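Local coordinates for flavoprotein (Thermotoga maritima, PDB 5V8S) that probably transfers electrons from FMN to a di-iron centre, where flavo-di-iron proteins typically reduce dioxygen or nitric oxide, at the interface of chains A and B. Residues are numbered along the deposited sequence; one frame, centred on the assembly and turned at random. Chains: chain A/B, Flavoprotein.

Both contacts join chain A, through its di-iron-binding part, to the flavodoxin part of chain B, and the centres of their C-alpha atoms are about 19 Å apart. Contact 1 is an aromatic socket for one tryptophan of chain B; contact 2 sets a tight turn of chain A among loops of chain B. They share no residue, but the chain B loops in both follow strands of the flavodoxin sheet. With the two-fold twins, the pair fits the head-to-tail dimer usual for flavo-di-iron proteins, in which the flavin of one subunit serves the iron centre of the other.

Contact 1: the interface of chains A and B. Residues chain A 124, 128, 161, 164-165; chain B 363.
B:Trp363 enters a pocket of chain A lined by A:Phe124, A:Leu128, A:Trp161, A:Trp164 and A:Pro165, and hides 135 Å² of its own surface there. The indole carries this patch through aromatic, CH-pi and apolar packing.

Two edge-to-face contacts set its tilt, with the roles reversed between them. The outer rim of A:Trp161 points at the face of B:Trp363: CH2 lies 3.9 Å from CD1 of the guest's pyrrole ring, and the planes stand at 88°. Against A:Trp164 the guest supplies the edge: its CZ2 rests above the indole face, 3.7 Å from A:Trp164 CD1, with the planes steeply inclined.

A CH-pi contact backs the same face that A:Trp161 meets. A:Pro165 CD lies over the benzene ring of B:Trp363, 3.7 Å from its centroid, while CG turns toward CZ3. That CG also sits over the centre of the A:Phe124 ring, so the proline fills the corner between its own chain's phenylalanine and the incoming indole.

Plain packing closes the far rim. A:Phe124 CE1 comes within 3.8 Å of B:Trp363 CZ3, and A:Leu128 lays its two methyls near CH2 and CZ3. CG of B:Trp363 is anti to its carbonyl carbon (chi1 -50°), and chi2 of 120° turns the benzene ring toward A:Trp164, A:Pro165, A:Phe124 and A:Leu128, while the pyrrole ring faces A:Trp161.

On chain A, A:Phe124 and A:Leu128 lie on helix 123-133, and the other three belong to the loop between strands 152-158 and 168-172, which also carries the iron ligand A:His163. B:Trp363 sits on the loop after flavodoxin strand 354-360, of the kind that commonly borders the flavin.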
# COMPACT_ATOMS: atom_id res chain seq x y z
N PHE A 124 -19.55 19.34 -18.91
CA PHE A 124 -19.05 19.01 -17.58
C PHE A 124 -17.80 19.82 -17.25
O PHE A 124 -17.58 20.17 -16.09
CB PHE A 124 -18.74 17.52 -17.48
CG PHE A 124 -19.38 16.86 -16.33
CD1 PHE A 124 -18.87 17.02 -15.06
CD2 PHE A 124 -20.48 16.05 -16.51
CE1 PHE A 124 -19.46 16.39 -13.97
CE2 PHE A 124 -21.08 15.41 -15.44
CZ PHE A 124 -20.56 15.58 -14.16
N LEU A 128 -16.95 21.95 -13.80
CA LEU A 128 -15.78 21.72 -12.96
C LEU A 128 -14.90 22.97 -12.85
O LEU A 128 -14.31 23.21 -11.80
CB LEU A 128 -14.97 20.52 -13.47
CG LEU A 128 -15.70 19.18 -13.32
CD1 LEU A 128 -15.04 18.08 -14.13
CD2 LEU A 128 -15.79 18.77 -11.84
N TRP A 161 -15.09 10.02 -20.18
CA TRP A 161 -14.55 8.97 -19.32
C TRP A 161 -13.17 8.50 -19.76
O TRP A 161 -12.76 7.38 -19.45
CB TRP A 161 -15.54 7.82 -19.15
CG TRP A 161 -16.80 8.29 -18.47
CD1 TRP A 161 -18.04 8.47 -19.03
CD2 TRP A 161 -16.92 8.69 -17.10
NE1 TRP A 161 -18.92 8.94 -18.08
CE2 TRP A 161 -18.26 9.09 -16.89
CE3 TRP A 161 -16.02 8.75 -16.02
CZ2 TRP A 161 -18.72 9.52 -15.65
CZ3 TRP A 161 -16.49 9.17 -14.79
CH2 TRP A 161 -17.82 9.56 -14.62
N TRP A 164 -12.39 11.33 -17.20
CA TRP A 164 -13.43 12.06 -16.49
C TRP A 164 -14.58 12.37 -17.44
O TRP A 164 -14.40 12.34 -18.66
CB TRP A 164 -12.89 13.40 -15.97
CG TRP A 164 -12.12 13.35 -14.67
CD1 TRP A 164 -11.72 12.24 -13.95
CD2 TRP A 164 -11.66 14.48 -13.93
NE1 TRP A 164 -11.06 12.64 -12.82
CE2 TRP A 164 -11.03 14.01 -12.76
CE3 TRP A 164 -11.76 15.86 -14.11
CZ2 TRP A 164 -10.47 14.85 -11.82
CZ3 TRP A 164 -11.21 16.70 -13.16
CH2 TRP A 164 -10.57 16.19 -12.04
N PRO A 165 -15.76 12.72 -16.92
CA PRO A 165 -16.89 13.04 -17.81
C PRO A 165 -16.69 14.30 -18.62
O PRO A 165 -17.47 14.55 -19.56
CB PRO A 165 -18.07 13.19 -16.84
CG PRO A 165 -17.45 13.48 -15.51
CD PRO A 165 -16.17 12.71 -15.50
N TRP B 363 -18.70 11.82 -8.42
CA TRP B 363 -19.60 11.90 -9.57
C TRP B 363 -21.03 11.54 -9.19
O TRP B 363 -21.98 12.01 -9.84
CB TRP B 363 -19.10 11.02 -10.72
CG TRP B 363 -17.64 11.24 -11.06
CD1 TRP B 363 -16.63 10.31 -11.03
CD2 TRP B 363 -17.03 12.47 -11.48
NE1 TRP B 363 -15.44 10.89 -11.40
CE2 TRP B 363 -15.65 12.21 -11.69
CE3 TRP B 363 -17.50 13.76 -11.70
CZ2 TRP B 363 -14.76 13.19 -12.09
CZ3 TRP B 363 -16.61 14.74 -12.11
CH2 TRP B 363 -15.25 14.45 -12.30

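Contact 2: the interface of chains A and B. Residues chain A 41-42; chain B 274-275, 302-304, 335.
The imidazole of B:His335 points its NE2 at the backbone carbonyl of A:Glu41, and a direct hydrogen bond joins the two chains there. NE2 donates to O over 2.9 Å, nearly straight at 161° about the hydrogen. The acceptor lies almost in the ring plane, and the donor arrives in the carbonyl plane, so both flat groups are aligned for the bond. CG is anti to the backbone N (chi1 -171°), and chi2 of -83° turns the NE2-CE1 edge toward the turn of chain A. Its CE1 carbon passes 3.4 Å from A:Ala42 O, so the imidazole edge spans two successive carbonyls.

B:Met275 runs alongside the side chain of A:Glu41, both pointing the same way. The thioether is bent at its last torsion, which brings CE 3.8 Å from A:Glu41 CB and close to CG. B:Met275 CG meanwhile lies near the carbonyl oxygen that accepts the histidine's bond. The glutamate continues extended beyond CG; its OE1 stays 6.8 Å from B:His335 NE2, where it might favour a positive imidazole without touching it.

A:Ala42 turns its methyl toward the backbone of B:Ser303, CB standing 3.5 Å from the carbonyl carbon, and its CA packs on that of B:Asp304. Beyond them one water bridges A:Ala42 O, at 2.9 Å, and B:Ser303 O, beside the edge of the B:Phe302 ring.

A:Glu41 and A:Ala42, both with left-handed backbone torsions, lie in the tight turn between strands 39-40 and 44-45. It is seated among loops following flavodoxin strands: B:Met275 belongs to the one that typically cradles the FMN phosphate, and B:His335 directly precedes helix 336-348. The contact thus probably helps fix the flavodoxin part of one subunit against the di-iron part of the other, in register for electron transfer.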
# COMPACT_ATOMS: atom_id res chain seq x y z
N GLU A 41 -1.50 11.18 -8.92
CA GLU A 41 -2.78 11.10 -8.23
C GLU A 41 -2.59 10.76 -6.74
O GLU A 41 -3.52 10.26 -6.10
CB GLU A 41 -3.73 10.09 -8.88
CG GLU A 41 -4.17 10.43 -10.30
CD GLU A 41 -5.07 9.36 -10.96
OE1 GLU A 41 -5.04 8.16 -10.57
OE2 GLU A 41 -5.84 9.72 -11.86
N ALA A 42 -1.40 11.02 -6.18
CA ALA A 42 -1.04 10.64 -4.82
C ALA A 42 -1.11 9.14 -4.60
O ALA A 42 -1.31 8.68 -3.48
CB ALA A 42 -1.84 11.40 -3.76
N SER B 274 -4.28 14.19 -0.30
CA SER B 274 -4.48 15.42 -1.04
C SER B 274 -3.77 15.28 -2.37
O SER B 274 -2.56 15.05 -2.42
CB SER B 274 -3.98 16.66 -0.27
OG SER B 274 -4.30 17.86 -0.99
N MET B 275 -4.52 15.44 -3.44
CA MET B 275 -3.99 15.28 -4.78
C MET B 275 -3.51 16.60 -5.37
O MET B 275 -2.41 16.68 -5.93
CB MET B 275 -5.09 14.64 -5.65
CG MET B 275 -5.50 13.24 -5.08
SD MET B 275 -6.92 12.49 -5.91
CE MET B 275 -6.30 12.56 -7.60
N PHE B 302 -1.14 11.63 2.76
CA PHE B 302 -0.80 10.98 1.50
C PHE B 302 -0.85 12.05 0.42
O PHE B 302 -1.92 12.57 0.12
CB PHE B 302 -1.81 9.89 1.15
CG PHE B 302 -1.79 8.71 2.11
CD1 PHE B 302 -0.81 7.75 2.02
CD2 PHE B 302 -2.75 8.59 3.11
CE1 PHE B 302 -0.78 6.68 2.89
CE2 PHE B 302 -2.74 7.50 3.97
CZ PHE B 302 -1.75 6.57 3.87
N SER B 303 0.28 12.35 -0.18
CA SER B 303 0.32 13.38 -1.22
C SER B 303 1.04 12.83 -2.45
O SER B 303 1.45 11.66 -2.51
CB SER B 303 1.03 14.64 -0.71
OG SER B 303 2.42 14.42 -0.58
N ASP B 304 1.23 13.71 -3.43
CA ASP B 304 1.99 13.28 -4.61
C ASP B 304 3.50 13.23 -4.36
O ASP B 304 4.24 12.83 -5.25
CB ASP B 304 1.60 14.09 -5.85
CG ASP B 304 2.04 15.53 -5.79
OD1 ASP B 304 2.93 15.88 -5.02
OD2 ASP B 304 1.49 16.32 -6.57
N HIS B 335 -10.31 7.48 -2.46
CA HIS B 335 -8.92 7.38 -2.83
C HIS B 335 -8.34 6.06 -2.34
O HIS B 335 -8.58 5.69 -1.18
CB HIS B 335 -8.15 8.56 -2.25
CG HIS B 335 -6.76 8.67 -2.74
ND1 HIS B 335 -5.71 7.96 -2.20
CD2 HIS B 335 -6.25 9.42 -3.74
CE1 HIS B 335 -4.60 8.27 -2.87
NE2 HIS B 335 -4.91 9.15 -3.80
O HOH W 1 0.64 9.06 -1.35